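Local coordinates for protein probable arylamine n-acetyl transferase (Mycobacterium abscessus, PDB 4GUZ) that probably transfers acetyl groups from acetyl-coenzyme A to arylamines, at residues E33-L38 with A88-L93; R37-H42 with L139-L144; G94-G99 with V120-A125; L61-V66 with H82-G87; L19-F24 with L44-E49. One frame throughout, in Å; residues are numbered along the deposited sequence.

Contact 1: residues E33-L38 with A88-L93; sequences ETLRRL and AVLQRL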
# COMPACT_ATOMS: atom_id res chain seq x y z
N GLU A 33 17.68 8.68 -6.84
CA GLU A 33 18.24 8.28 -5.55
C GLU A 33 17.34 8.78 -4.40
O GLU A 33 17.14 8.04 -3.45
CB GLU A 33 19.70 8.75 -5.38
CG GLU A 33 20.68 7.59 -5.18
CD GLU A 33 20.38 6.28 -5.90
OE1 GLU A 33 20.14 6.31 -7.13
OE2 GLU A 33 20.36 5.23 -5.22
N THR A 34 16.73 9.96 -4.56
CA THR A 34 15.80 10.49 -3.57
C THR A 34 14.53 9.61 -3.53
O THR A 34 14.10 9.22 -2.45
CB THR A 34 15.49 11.96 -3.86
OG1 THR A 34 16.71 12.69 -3.70
CG2 THR A 34 14.42 12.55 -2.91
N LEU A 35 13.97 9.28 -4.72
CA LEU A 35 12.77 8.44 -4.84
C LEU A 35 12.99 7.09 -4.18
O LEU A 35 12.10 6.60 -3.49
CB LEU A 35 12.40 8.27 -6.32
CG LEU A 35 11.10 7.51 -6.63
CD1 LEU A 35 9.88 8.26 -6.10
CD2 LEU A 35 10.96 7.24 -8.12
N ARG A 36 14.19 6.49 -4.37
CA ARG A 36 14.53 5.20 -3.77
C ARG A 36 14.48 5.30 -2.25
O ARG A 36 13.90 4.43 -1.61
CB ARG A 36 15.92 4.70 -4.24
CG ARG A 36 15.85 4.01 -5.59
CD ARG A 36 17.21 3.70 -6.19
NE ARG A 36 17.05 3.32 -7.60
CZ ARG A 36 17.79 2.42 -8.24
NH1 ARG A 36 18.80 1.81 -7.62
NH2 ARG A 36 17.53 2.13 -9.51
N ARG A 37 15.08 6.36 -1.69
CA ARG A 37 15.09 6.54 -0.24
C ARG A 37 13.69 6.83 0.30
O ARG A 37 13.36 6.37 1.39
CB ARG A 37 16.08 7.64 0.18
CG ARG A 37 17.54 7.27 -0.12
CD ARG A 37 18.58 8.03 0.70
NE ARG A 37 18.38 9.49 0.76
CZ ARG A 37 18.59 10.34 -0.24
NH1 ARG A 37 18.98 9.89 -1.44
NH2 ARG A 37 18.39 11.64 -0.07
N LEU A 38 12.86 7.55 -0.48
CA LEU A 38 11.47 7.90 -0.11
C LEU A 38 10.61 6.65 -0.03
O LEU A 38 9.95 6.42 0.97
CB LEU A 38 10.85 8.89 -1.09
CG LEU A 38 11.29 10.35 -1.04
CD1 LEU A 38 10.68 11.12 -2.17
CD2 LEU A 38 10.89 11.01 0.27
N ALA A 88 1.33 13.46 -2.14
CA ALA A 88 1.56 14.79 -1.56
C ALA A 88 3.05 15.06 -1.42
O ALA A 88 3.47 16.17 -1.73
CB ALA A 88 0.89 14.90 -0.20
N VAL A 89 3.84 14.05 -1.00
CA VAL A 89 5.30 14.17 -0.86
C VAL A 89 5.94 14.39 -2.23
O VAL A 89 6.74 15.31 -2.37
CB VAL A 89 5.98 12.98 -0.12
CG1 VAL A 89 7.47 13.24 0.11
CG2 VAL A 89 5.30 12.69 1.21
N LEU A 90 5.57 13.56 -3.24
CA LEU A 90 6.14 13.66 -4.59
C LEU A 90 5.91 15.07 -5.18
O LEU A 90 6.83 15.64 -5.78
CB LEU A 90 5.56 12.58 -5.53
CG LEU A 90 5.93 11.12 -5.22
CD1 LEU A 90 5.26 10.15 -6.20
CD2 LEU A 90 7.45 10.91 -5.17
N GLN A 91 4.72 15.63 -4.93
CA GLN A 91 4.31 16.96 -5.36
C GLN A 91 5.17 18.05 -4.71
O GLN A 91 5.63 18.96 -5.42
CB GLN A 91 2.82 17.18 -5.02
CG GLN A 91 2.24 18.55 -5.39
CD GLN A 91 2.21 18.82 -6.87
OE1 GLN A 91 2.89 19.73 -7.36
NE2 GLN A 91 1.43 18.04 -7.61
N ARG A 92 5.40 17.96 -3.38
CA ARG A 92 6.20 18.95 -2.65
C ARG A 92 7.66 18.94 -3.05
O ARG A 92 8.30 19.99 -3.00
CB ARG A 92 6.12 18.71 -1.14
CG ARG A 92 4.99 19.45 -0.49
CD ARG A 92 5.16 20.97 -0.46
NE ARG A 92 5.98 21.42 0.66
CZ ARG A 92 5.57 21.46 1.92
NH1 ARG A 92 4.35 21.04 2.25
NH2 ARG A 92 6.38 21.88 2.88
N LEU A 93 8.20 17.77 -3.40
CA LEU A 93 9.61 17.65 -3.74
C LEU A 93 9.88 17.93 -5.23
O LEU A 93 11.04 17.91 -5.66
CB LEU A 93 10.17 16.29 -3.30
CG LEU A 93 10.19 15.99 -1.78
CD1 LEU A 93 11.11 14.84 -1.50
CD2 LEU A 93 10.64 17.22 -0.96
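Leu35 and Leu38 meet Val89, Leu90 and Leu93 in a buried, wholly apolar helix-to-helix contact that joins helix 32-45 to the C-terminal end of helix 79-92. The two segments run roughly antiparallel, at 155°, and their axes come no closer than 12.1 Å, a wide separation bridged by methyl groups of leucine and valine side chains. Leu35 and Leu90 cross obliquely, with CD1 of Leu35 3.7 Å from CD2 of Leu90. Leu35 has CG anti to the backbone N (chi1 -175°), and chi2 (64°) places the CD1 that touches. Leu38 uses both branches tip to tip: its CD1 lies 3.8 Å from CD1 of Leu93, and its CD2 is 4.1 Å from CG1 of Val89. Thr34 brings only its methyl, CG2, to 4.3 Å from CD1 of Leu93; its hydroxyl is bonded to backbone oxygens of the preceding loop, including Ser29 O. The ring of Phe95 touches Leu35, Leu38 and Leu90, and Leu19 of helix 15-21 packs on Leu38. With no hydrogen bond crossing between the segments, the helices are held by dispersion and exclusion of water, without the directional constraint that polar bonds would add.

Contact 2: residues R37-H42 with L139-L144; sequences RLQRGH and LAPIRL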
# COMPACT_ATOMS: atom_id res chain seq x y z
N ARG A 37 15.08 6.36 -1.69
CA ARG A 37 15.09 6.54 -0.24
C ARG A 37 13.69 6.83 0.30
O ARG A 37 13.36 6.37 1.39
CB ARG A 37 16.08 7.64 0.18
CG ARG A 37 17.54 7.27 -0.12
CD ARG A 37 18.58 8.03 0.70
NE ARG A 37 18.38 9.49 0.76
CZ ARG A 37 18.59 10.34 -0.24
NH1 ARG A 37 18.98 9.89 -1.44
NH2 ARG A 37 18.39 11.64 -0.07
N LEU A 38 12.86 7.55 -0.48
CA LEU A 38 11.47 7.90 -0.11
C LEU A 38 10.61 6.65 -0.03
O LEU A 38 9.95 6.42 0.97
CB LEU A 38 10.85 8.89 -1.09
CG LEU A 38 11.29 10.35 -1.04
CD1 LEU A 38 10.68 11.12 -2.17
CD2 LEU A 38 10.89 11.01 0.27
N GLN A 39 10.64 5.83 -1.08
CA GLN A 39 9.85 4.62 -1.11
C GLN A 39 10.29 3.63 -0.01
O GLN A 39 9.44 3.10 0.70
CB GLN A 39 9.90 3.96 -2.48
CG GLN A 39 9.04 2.69 -2.51
CD GLN A 39 8.51 2.28 -3.86
OE1 GLN A 39 8.50 3.06 -4.81
NE2 GLN A 39 7.86 1.13 -3.89
N ARG A 40 11.61 3.37 0.14
CA ARG A 40 12.07 2.43 1.16
C ARG A 40 11.61 2.85 2.56
O ARG A 40 11.07 2.03 3.29
CB ARG A 40 13.61 2.26 1.11
CG ARG A 40 14.08 1.04 1.89
CD ARG A 40 15.57 0.84 1.81
NE ARG A 40 16.07 -0.13 2.80
CZ ARG A 40 16.44 -1.37 2.52
NH1 ARG A 40 16.33 -1.85 1.28
NH2 ARG A 40 16.92 -2.16 3.47
N GLY A 41 11.80 4.13 2.90
CA GLY A 41 11.40 4.66 4.20
C GLY A 41 9.90 4.61 4.42
O GLY A 41 9.45 4.28 5.52
N HIS A 42 9.12 4.95 3.39
CA HIS A 42 7.64 4.96 3.47
C HIS A 42 7.13 3.55 3.73
O HIS A 42 6.38 3.33 4.70
CB HIS A 42 7.00 5.57 2.19
CG HIS A 42 5.49 5.52 2.18
ND1 HIS A 42 4.74 6.66 2.34
CD2 HIS A 42 4.66 4.45 2.09
CE1 HIS A 42 3.47 6.26 2.35
NE2 HIS A 42 3.38 4.94 2.21
N LEU A 139 10.01 -2.59 -1.87
CA LEU A 139 10.75 -1.63 -1.05
C LEU A 139 11.43 -0.60 -1.92
O LEU A 139 11.99 0.35 -1.40
CB LEU A 139 11.77 -2.33 -0.15
CG LEU A 139 11.22 -3.32 0.89
CD1 LEU A 139 12.32 -4.14 1.47
CD2 LEU A 139 10.51 -2.62 2.02
N ALA A 140 11.38 -0.78 -3.24
CA ALA A 140 12.04 0.17 -4.14
C ALA A 140 11.18 0.45 -5.37
O ALA A 140 10.42 -0.44 -5.77
CB ALA A 140 13.39 -0.40 -4.56
N PRO A 141 11.31 1.64 -6.01
CA PRO A 141 10.60 1.87 -7.28
C PRO A 141 11.03 0.83 -8.29
O PRO A 141 12.15 0.32 -8.22
CB PRO A 141 11.04 3.28 -7.70
CG PRO A 141 11.67 3.87 -6.50
CD PRO A 141 12.21 2.78 -5.68
N ILE A 142 10.16 0.48 -9.21
CA ILE A 142 10.45 -0.54 -10.22
C ILE A 142 10.44 0.11 -11.58
O ILE A 142 9.45 0.75 -11.95
CB ILE A 142 9.42 -1.72 -10.11
CG1 ILE A 142 9.61 -2.51 -8.78
CG2 ILE A 142 9.51 -2.66 -11.32
CD1 ILE A 142 8.50 -3.55 -8.47
N ARG A 143 11.54 -0.06 -12.33
CA ARG A 143 11.71 0.45 -13.71
C ARG A 143 10.65 -0.14 -14.60
O ARG A 143 10.55 -1.36 -14.72
CB ARG A 143 13.11 0.08 -14.25
CG ARG A 143 13.48 0.71 -15.57
CD ARG A 143 14.92 0.39 -15.89
NE ARG A 143 15.77 1.52 -15.56
CZ ARG A 143 16.87 1.47 -14.81
NH1 ARG A 143 17.28 0.31 -14.30
NH2 ARG A 143 17.56 2.57 -14.56
N LEU A 144 9.84 0.72 -15.22
CA LEU A 144 8.79 0.24 -16.10
C LEU A 144 9.40 -0.16 -17.42
O LEU A 144 9.86 0.68 -18.20
CB LEU A 144 7.68 1.29 -16.27
CG LEU A 144 6.35 0.80 -16.81
CD1 LEU A 144 5.55 0.02 -15.75
CD2 LEU A 144 5.53 1.97 -17.28
O HOH W 1 7.50 -0.05 -6.62
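Helix 32-45 passes close over the turn ahead of strand 142-143, bringing the CA atoms of Arg40 and Leu139 to 4.8 Å. The carbonyl of Leu139 faces the helix backbone there: its O is 3.3 Å from CA of Arg40 in a CA-H...O contact, bent at 120° about the hydrogen, and it also lies 3.5 Å from CB of Arg40. The Arg40 chain then runs on extended, and its NH1 ends in a salt bridge with Glu153. Gln39 does most of the side-chain work. Its CG is anti to the backbone N (chi1 -179°) and the chain beyond it is extended; its atoms meet the backbone of Leu139, Ala140 and Pro141 in turn. CG approaches the Leu139 carbonyl, CD comes to 3.6 Å from C of Ala140, and OE1 sits beside the Pro141 ring, 3.7 Å from its CG. The proline N has no hydrogen to offer that oxygen, so this end is a packing contact. The amide nitrogen is better engaged: NE2 donates to Pro138 O just before the segment, and also to a water at 3.0 Å, which in turn donates to Ala140 O at 3.1 Å. One buried amide thus ties the helix to the turn both directly and through the water. Gln39 also packs on Cys130 and comes close to Cys79, His116 and Asp131 but makes no contact with them; their geometry is consistent with the Cys-His-Asp catalytic triad of arylamine N-acetyltransferases, where a helical domain adjoins a beta domain beside the active site.

Contact 3: residues G94-G99 with V120-A125; sequences GFDFYG and VVRLAA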
# COMPACT_ATOMS: atom_id res chain seq x y z
N GLY A 94 8.83 18.24 -5.98
CA GLY A 94 8.92 18.61 -7.39
C GLY A 94 9.15 17.50 -8.40
O GLY A 94 9.80 17.73 -9.43
N PHE A 95 8.63 16.28 -8.12
CA PHE A 95 8.73 15.17 -9.08
C PHE A 95 7.63 15.29 -10.13
O PHE A 95 6.57 15.85 -9.84
CB PHE A 95 8.61 13.80 -8.37
CG PHE A 95 9.79 13.34 -7.54
CD1 PHE A 95 10.78 12.55 -8.11
CD2 PHE A 95 9.88 13.67 -6.19
CE1 PHE A 95 11.85 12.08 -7.33
CE2 PHE A 95 10.95 13.21 -5.42
CZ PHE A 95 11.93 12.42 -5.99
N ASP A 96 7.89 14.78 -11.35
CA ASP A 96 6.91 14.70 -12.44
C ASP A 96 6.24 13.33 -12.29
O ASP A 96 6.89 12.31 -12.52
CB ASP A 96 7.59 14.87 -13.82
CG ASP A 96 6.70 14.73 -15.05
OD1 ASP A 96 5.45 14.67 -14.89
OD2 ASP A 96 7.24 14.70 -16.18
N PHE A 97 5.00 13.30 -11.82
CA PHE A 97 4.35 12.00 -11.55
C PHE A 97 2.86 12.01 -11.85
O PHE A 97 2.24 13.07 -12.00
CB PHE A 97 4.59 11.59 -10.07
CG PHE A 97 3.73 12.33 -9.08
CD1 PHE A 97 2.56 11.76 -8.58
CD2 PHE A 97 4.06 13.63 -8.67
CE1 PHE A 97 1.74 12.45 -7.69
CE2 PHE A 97 3.24 14.32 -7.78
CZ PHE A 97 2.08 13.73 -7.30
N TYR A 98 2.28 10.81 -11.83
CA TYR A 98 0.86 10.61 -12.03
C TYR A 98 0.40 9.37 -11.26
O TYR A 98 1.20 8.51 -10.90
CB TYR A 98 0.50 10.54 -13.53
CG TYR A 98 1.14 9.43 -14.33
CD1 TYR A 98 0.45 8.26 -14.62
CD2 TYR A 98 2.41 9.58 -14.88
CE1 TYR A 98 1.01 7.25 -15.40
CE2 TYR A 98 2.99 8.57 -15.65
CZ TYR A 98 2.28 7.42 -15.92
OH TYR A 98 2.85 6.41 -16.68
N GLY A 99 -0.89 9.36 -10.99
CA GLY A 99 -1.56 8.26 -10.32
C GLY A 99 -2.11 7.26 -11.30
O GLY A 99 -2.46 7.59 -12.44
N VAL A 120 3.19 6.59 -10.58
CA VAL A 120 4.25 6.40 -11.58
C VAL A 120 5.04 7.71 -11.67
O VAL A 120 4.43 8.77 -11.79
CB VAL A 120 3.72 5.91 -12.96
CG1 VAL A 120 4.85 5.82 -14.00
CG2 VAL A 120 3.03 4.56 -12.83
N VAL A 121 6.37 7.64 -11.58
CA VAL A 121 7.27 8.78 -11.63
C VAL A 121 8.04 8.78 -12.97
O VAL A 121 8.54 7.74 -13.40
CB VAL A 121 8.23 8.79 -10.40
CG1 VAL A 121 9.28 9.89 -10.51
CG2 VAL A 121 7.44 8.94 -9.11
N ARG A 122 8.14 9.97 -13.60
CA ARG A 122 8.87 10.19 -14.85
C ARG A 122 10.25 10.80 -14.55
O ARG A 122 10.32 11.90 -14.00
CB ARG A 122 8.07 11.09 -15.80
CG ARG A 122 6.93 10.37 -16.52
CD ARG A 122 6.31 11.27 -17.56
NE ARG A 122 5.22 12.05 -16.99
CZ ARG A 122 3.93 11.79 -17.20
NH1 ARG A 122 3.57 10.79 -18.00
NH2 ARG A 122 3.00 12.55 -16.64
N LEU A 123 11.34 10.07 -14.88
CA LEU A 123 12.72 10.53 -14.67
C LEU A 123 13.53 10.27 -15.93
O LEU A 123 13.78 9.11 -16.28
CB LEU A 123 13.41 9.88 -13.44
CG LEU A 123 12.85 10.21 -12.06
CD1 LEU A 123 13.29 9.17 -11.05
CD2 LEU A 123 13.24 11.61 -11.61
N ALA A 124 13.90 11.36 -16.62
CA ALA A 124 14.65 11.35 -17.88
C ALA A 124 13.91 10.50 -18.94
O ALA A 124 12.72 10.71 -19.15
CB ALA A 124 16.08 10.84 -17.64
N ALA A 125 14.58 9.55 -19.59
CA ALA A 125 13.92 8.73 -20.62
C ALA A 125 13.11 7.55 -20.01
O ALA A 125 12.63 6.71 -20.76
CB ALA A 125 14.96 8.20 -21.60
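Tyr98 and Val120 form a hydrogen-bonded antiparallel pair, doubly linked through Val120 N to Tyr98 O at 2.8 Å and Tyr98 N to Val120 O at 3.0 Å. Phe97 and Val121 follow as the non-hydrogen-bonded pair, and Arg122 N continues the bonding to Asp96 O at 2.9 Å. Arg122, bent at chi3 (-89°), turns NE toward the Asp96 carboxylate in a salt bridge whose two hydrogen bonds, from NE to OD1 and OD2, are both weak at 3.4 Å; the carboxylate lies at the guanidinium edge with its plane turned 49° away. Aromatic contacts occupy the same side of the sheet. CB of Val120 makes a CH-pi contact over one face of the Tyr98 ring, 3.9 Å from its centroid, while Val120 CG1 is 3.4 Å from OH of Tyr98. Tyr98 CD2 lies over one face of the Arg122 guanidinium, toward its rim, 3.2 Å above the plane, with ring and guanidinium only 26° apart. Apolar packing fills the side bearing Phe97 and Val121: CG2 of Val121 touches CB of Phe97, its CG1 is 3.9 Å from CD1 of Phe95, and CD2 of Leu123 lies at the edge of the Phe95 ring. This beta hairpin of strands 96-104 and 116-123 is flanked in its sheet by strands 185-196 and 126-130. The Tyr98 hydroxyl donates to OE1 of Gln127, and helices 32-45 and 79-92 cover Phe95 and Val121.

Contact 4: residues L61-V66 with H82-G87; sequences LDIPAV and HVALFG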
# COMPACT_ATOMS: atom_id res chain seq x y z
N LEU A 61 -9.63 10.47 3.27
CA LEU A 61 -8.47 10.50 2.40
C LEU A 61 -7.83 11.88 2.32
O LEU A 61 -6.78 12.04 1.69
CB LEU A 61 -8.79 9.96 0.99
CG LEU A 61 -9.29 8.51 0.89
CD1 LEU A 61 -9.54 8.16 -0.54
CD2 LEU A 61 -8.27 7.53 1.49
N ASP A 62 -8.42 12.89 2.99
CA ASP A 62 -7.86 14.24 2.95
C ASP A 62 -6.52 14.27 3.71
O ASP A 62 -6.40 13.63 4.76
CB ASP A 62 -8.86 15.28 3.49
CG ASP A 62 -9.25 15.07 4.93
OD1 ASP A 62 -10.21 14.31 5.18
OD2 ASP A 62 -8.58 15.65 5.80
N ILE A 63 -5.53 15.01 3.16
CA ILE A 63 -4.15 15.06 3.67
C ILE A 63 -4.10 15.40 5.18
O ILE A 63 -3.41 14.66 5.88
CB ILE A 63 -3.21 15.95 2.80
CG1 ILE A 63 -2.84 15.23 1.50
CG2 ILE A 63 -1.94 16.43 3.53
CD1 ILE A 63 -2.17 13.82 1.68
N PRO A 64 -4.79 16.45 5.71
CA PRO A 64 -4.72 16.70 7.17
C PRO A 64 -5.16 15.50 8.01
O PRO A 64 -4.48 15.18 8.99
CB PRO A 64 -5.67 17.90 7.37
CG PRO A 64 -5.65 18.60 6.05
CD PRO A 64 -5.64 17.47 5.05
N ALA A 65 -6.27 14.84 7.66
CA ALA A 65 -6.74 13.67 8.42
C ALA A 65 -5.74 12.49 8.31
O ALA A 65 -5.45 11.85 9.31
CB ALA A 65 -8.12 13.24 7.96
N VAL A 66 -5.24 12.22 7.09
CA VAL A 66 -4.30 11.13 6.81
C VAL A 66 -2.97 11.32 7.55
O VAL A 66 -2.54 10.38 8.24
CB VAL A 66 -4.10 10.95 5.28
CG1 VAL A 66 -2.92 10.01 4.96
CG2 VAL A 66 -5.38 10.44 4.63
N HIS A 82 -2.06 5.68 1.85
CA HIS A 82 -0.64 5.64 1.49
C HIS A 82 -0.38 6.46 0.21
O HIS A 82 0.57 7.25 0.17
CB HIS A 82 -0.20 4.17 1.27
CG HIS A 82 0.09 3.43 2.52
ND1 HIS A 82 1.37 3.27 2.98
CD2 HIS A 82 -0.76 2.85 3.40
CE1 HIS A 82 1.28 2.57 4.11
NE2 HIS A 82 0.01 2.30 4.40
N VAL A 83 -1.20 6.26 -0.85
CA VAL A 83 -1.03 6.99 -2.12
C VAL A 83 -1.30 8.51 -1.92
O VAL A 83 -0.54 9.33 -2.45
CB VAL A 83 -1.84 6.38 -3.29
CG1 VAL A 83 -2.00 7.35 -4.46
CG2 VAL A 83 -1.18 5.09 -3.77
N ALA A 84 -2.31 8.89 -1.09
CA ALA A 84 -2.57 10.31 -0.81
C ALA A 84 -1.32 10.96 -0.20
O ALA A 84 -0.86 11.98 -0.69
CB ALA A 84 -3.77 10.47 0.13
N LEU A 85 -0.71 10.29 0.80
CA LEU A 85 0.47 10.79 1.47
C LEU A 85 1.67 10.82 0.56
O LEU A 85 2.38 11.82 0.52
CB LEU A 85 0.77 9.93 2.71
CG LEU A 85 1.54 10.59 3.85
CD1 LEU A 85 0.75 11.77 4.44
CD2 LEU A 85 1.77 9.59 4.97
N PHE A 86 1.91 9.74 -0.19
CA PHE A 86 3.09 9.67 -1.04
C PHE A 86 2.97 10.63 -2.20
O PHE A 86 3.96 11.30 -2.51
CB PHE A 86 3.35 8.24 -1.53
CG PHE A 86 4.78 7.97 -1.94
CD1 PHE A 86 5.77 7.78 -0.99
CD2 PHE A 86 5.12 7.81 -3.29
CE1 PHE A 86 7.10 7.54 -1.37
CE2 PHE A 86 6.44 7.55 -3.67
CZ PHE A 86 7.42 7.40 -2.71
N GLY A 87 1.75 10.77 -2.74
CA GLY A 87 1.44 11.71 -3.81
C GLY A 87 1.70 13.13 -3.39
O GLY A 87 2.29 13.91 -4.15
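Ile63, in the first turn of helix 63-72, reaches the middle of segment 82-87 with a single methyl. From its CB, the CG1 branch sets off beside the backbone N (chi1 -75°), then bends again (chi2 -56°) to carry CD1 onto the helix backbone opposite. CB and CG1 stay back from the other segment, and CD1 makes the approach: it lies 3.3 Å from Ala84 O, 3.9 Å from Leu85 N and 4.0 Å from Ala84 CB. The same methyl continues onto Ala88, one turn further along. Ala84 offers little bulk there, and its CB is also covered by the carbonyl of Leu61, whose O is 3.7 Å away. Further into helix 63-72, Val66 and Leu85 pass alongside with their side chains running opposite ways and touch through CG1 of Val66 and CD1 of Leu85, 4.1 Å apart. The helix that carries Ile63 and Val66 is started by Asp62 at its N-cap: OD2 accepts from Ala65 N at 3.1 Å, with the donor lying 44° out of the carboxylate plane. No hydrogen bond crosses between the segments. Helix 63-72 packs its first turn against the middle of helix 79-92, with helix 198-210 touching Leu61 at one end and Tyr18 of helix 15-21 lying against Leu85.

Contact 5: residues L19-F24 with L44-E49; sequences LAFIGF and LNIKWE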
# COMPACT_ATOMS: atom_id res chain seq x y z
N LEU A 19 9.17 13.31 6.58
CA LEU A 19 10.51 12.82 6.26
C LEU A 19 11.24 12.28 7.50
O LEU A 19 11.95 11.29 7.38
CB LEU A 19 11.35 13.89 5.56
CG LEU A 19 10.80 14.35 4.20
CD1 LEU A 19 11.56 15.58 3.67
CD2 LEU A 19 10.83 13.24 3.16
N ALA A 20 11.03 12.90 8.67
CA ALA A 20 11.63 12.44 9.91
C ALA A 20 11.03 11.08 10.30
O ALA A 20 11.77 10.17 10.70
CB ALA A 20 11.41 13.46 11.03
N PHE A 21 9.70 10.92 10.12
CA PHE A 21 8.96 9.69 10.42
C PHE A 21 9.45 8.51 9.58
O PHE A 21 9.55 7.40 10.11
CB PHE A 21 7.46 9.89 10.18
CG PHE A 21 6.62 8.76 10.75
CD1 PHE A 21 6.16 8.81 12.06
CD2 PHE A 21 6.29 7.66 9.97
CE1 PHE A 21 5.38 7.78 12.58
CE2 PHE A 21 5.52 6.61 10.50
CZ PHE A 21 5.07 6.69 11.80
N ILE A 22 9.69 8.73 8.28
CA ILE A 22 10.12 7.67 7.36
C ILE A 22 11.65 7.52 7.38
O ILE A 22 12.20 6.70 6.65
CB ILE A 22 9.55 7.87 5.92
CG1 ILE A 22 10.13 9.13 5.21
CG2 ILE A 22 8.02 7.86 5.92
CD1 ILE A 22 10.42 8.87 3.68
N GLY A 23 12.31 8.27 8.26
CA GLY A 23 13.76 8.21 8.42
C GLY A 23 14.53 8.70 7.22
O GLY A 23 15.62 8.19 6.93
N PHE A 24 13.96 9.67 6.50
CA PHE A 24 14.62 10.26 5.33
C PHE A 24 15.48 11.44 5.77
O PHE A 24 15.03 12.31 6.53
CB PHE A 24 13.58 10.73 4.29
CG PHE A 24 14.17 11.31 3.03
CD1 PHE A 24 14.28 10.54 1.88
CD2 PHE A 24 14.58 12.64 2.98
CE1 PHE A 24 14.82 11.08 0.70
CE2 PHE A 24 15.15 13.17 1.81
CZ PHE A 24 15.24 12.39 0.68
N LEU A 44 8.69 0.88 4.83
CA LEU A 44 9.14 0.33 6.11
C LEU A 44 8.46 0.95 7.36
O LEU A 44 8.24 0.23 8.33
CB LEU A 44 10.66 0.48 6.25
CG LEU A 44 11.50 -0.50 5.44
CD1 LEU A 44 12.99 -0.15 5.53
CD2 LEU A 44 11.25 -1.96 5.87
N ASN A 45 8.10 2.24 7.32
CA ASN A 45 7.60 2.91 8.53
C ASN A 45 6.09 3.25 8.54
O ASN A 45 5.48 3.23 9.61
CB ASN A 45 8.40 4.19 8.76
CG ASN A 45 9.86 3.90 9.01
OD1 ASN A 45 10.24 3.45 10.09
ND2 ASN A 45 10.70 4.15 8.03
N ILE A 46 5.49 3.58 7.39
CA ILE A 46 4.04 3.89 7.39
C ILE A 46 3.31 2.58 7.55
O ILE A 46 3.54 1.65 6.78
CB ILE A 46 3.57 4.68 6.14
CG1 ILE A 46 4.46 5.94 5.86
CG2 ILE A 46 2.08 5.03 6.24
CD1 ILE A 46 4.30 7.14 6.83
N LYS A 47 2.43 2.50 8.56
CA LYS A 47 1.76 1.26 8.91
C LYS A 47 0.66 0.94 7.93
O LYS A 47 0.15 1.85 7.26
CB LYS A 47 1.27 1.30 10.36
CG LYS A 47 2.41 1.17 11.37
CD LYS A 47 2.05 1.78 12.71
CE LYS A 47 3.17 1.72 13.73
NZ LYS A 47 4.38 2.48 13.31
N TRP A 48 0.31 -0.35 7.80
CA TRP A 48 -0.70 -0.78 6.83
C TRP A 48 -1.80 -1.54 7.53
O TRP A 48 -1.54 -2.56 8.16
CB TRP A 48 -0.08 -1.62 5.70
CG TRP A 48 -0.93 -1.67 4.45
CD1 TRP A 48 -0.72 -0.97 3.30
CD2 TRP A 48 -2.17 -2.39 4.26
NE1 TRP A 48 -1.69 -1.27 2.38
CE2 TRP A 48 -2.63 -2.09 2.97
CE3 TRP A 48 -2.93 -3.26 5.07
CZ2 TRP A 48 -3.80 -2.64 2.44
CZ3 TRP A 48 -4.11 -3.78 4.56
CH2 TRP A 48 -4.53 -3.49 3.26
N GLU A 49 -3.04 -1.04 7.42
CA GLU A 49 -4.23 -1.65 8.03
C GLU A 49 -5.50 -1.05 7.45
O GLU A 49 -5.45 0.03 6.85
CB GLU A 49 -4.20 -1.48 9.56
CG GLU A 49 -3.99 -0.04 9.98
CD GLU A 49 -4.97 0.54 10.97
OE1 GLU A 49 -6.20 0.38 10.78
OE2 GLU A 49 -4.51 1.20 11.93
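Phe21 presents a ring edge to Asn45, and Ile46 brings its CD1 methyl against both Phe21 and Ile22. The Phe21 ring, swung out with CG anti to the backbone N (chi1 -168°), has the Asn45 carbonyl close to its plane, the O lying 3.5 Å from CE2. CD1 of Ile46 approaches the same ring on an oblique line, 3.8 Å from CD2, and the same methyl is also 3.9 Å from CG2 of Ile22. In Ile46, chi1 (-50°) sets CG1 beside the backbone N and chi2 (-72°) then places CD1. Two helix ends meet in this way: helix 15-21 closes in a Schellman motif in which Gly23, at positive phi, donates to Ala20 O and Phe24 N to Leu19 O, while helix 32-45 ends at Asn45 and the chain turns off at Ile46 toward strand 48-49. The Asn45 side chain lies against the first of these ends, its CB 3.7 Å from Phe21 O. ND2 of Asn45 is 3.3 Å from Ile22 O, but the angle is too poor for a hydrogen bond, and the amide donates instead to Gly41 O within its own helix. Leu71 of helix 63-72 packs on both Phe21 and Ile46.

Overall arrangement
Helix 32-45 runs through contacts 1, 2 and 5. Contacts 1 and 2, centred 9 Å apart, meet where Leu35 CG lies 3.7 Å from Pro141 CG. Contacts 1 and 3 follow each other along the chain, joined by a probable hydrogen bond from Phe95 N to Leu90 O of 3.0 Å. His82 links three contacts: its ND1 is 2.7 Å from His42 NE2, probably a hydrogen bond between contacts 2 and 4, and its NE2 is 2.9 Å from Lys47 O of contact 5. Contacts 3 and 5 stay apart, with centres 21 Å from each other. The probable triad of Cys79, His116 and Asp131 lies near Gln39 and Leu61, in contacts 2 and 4.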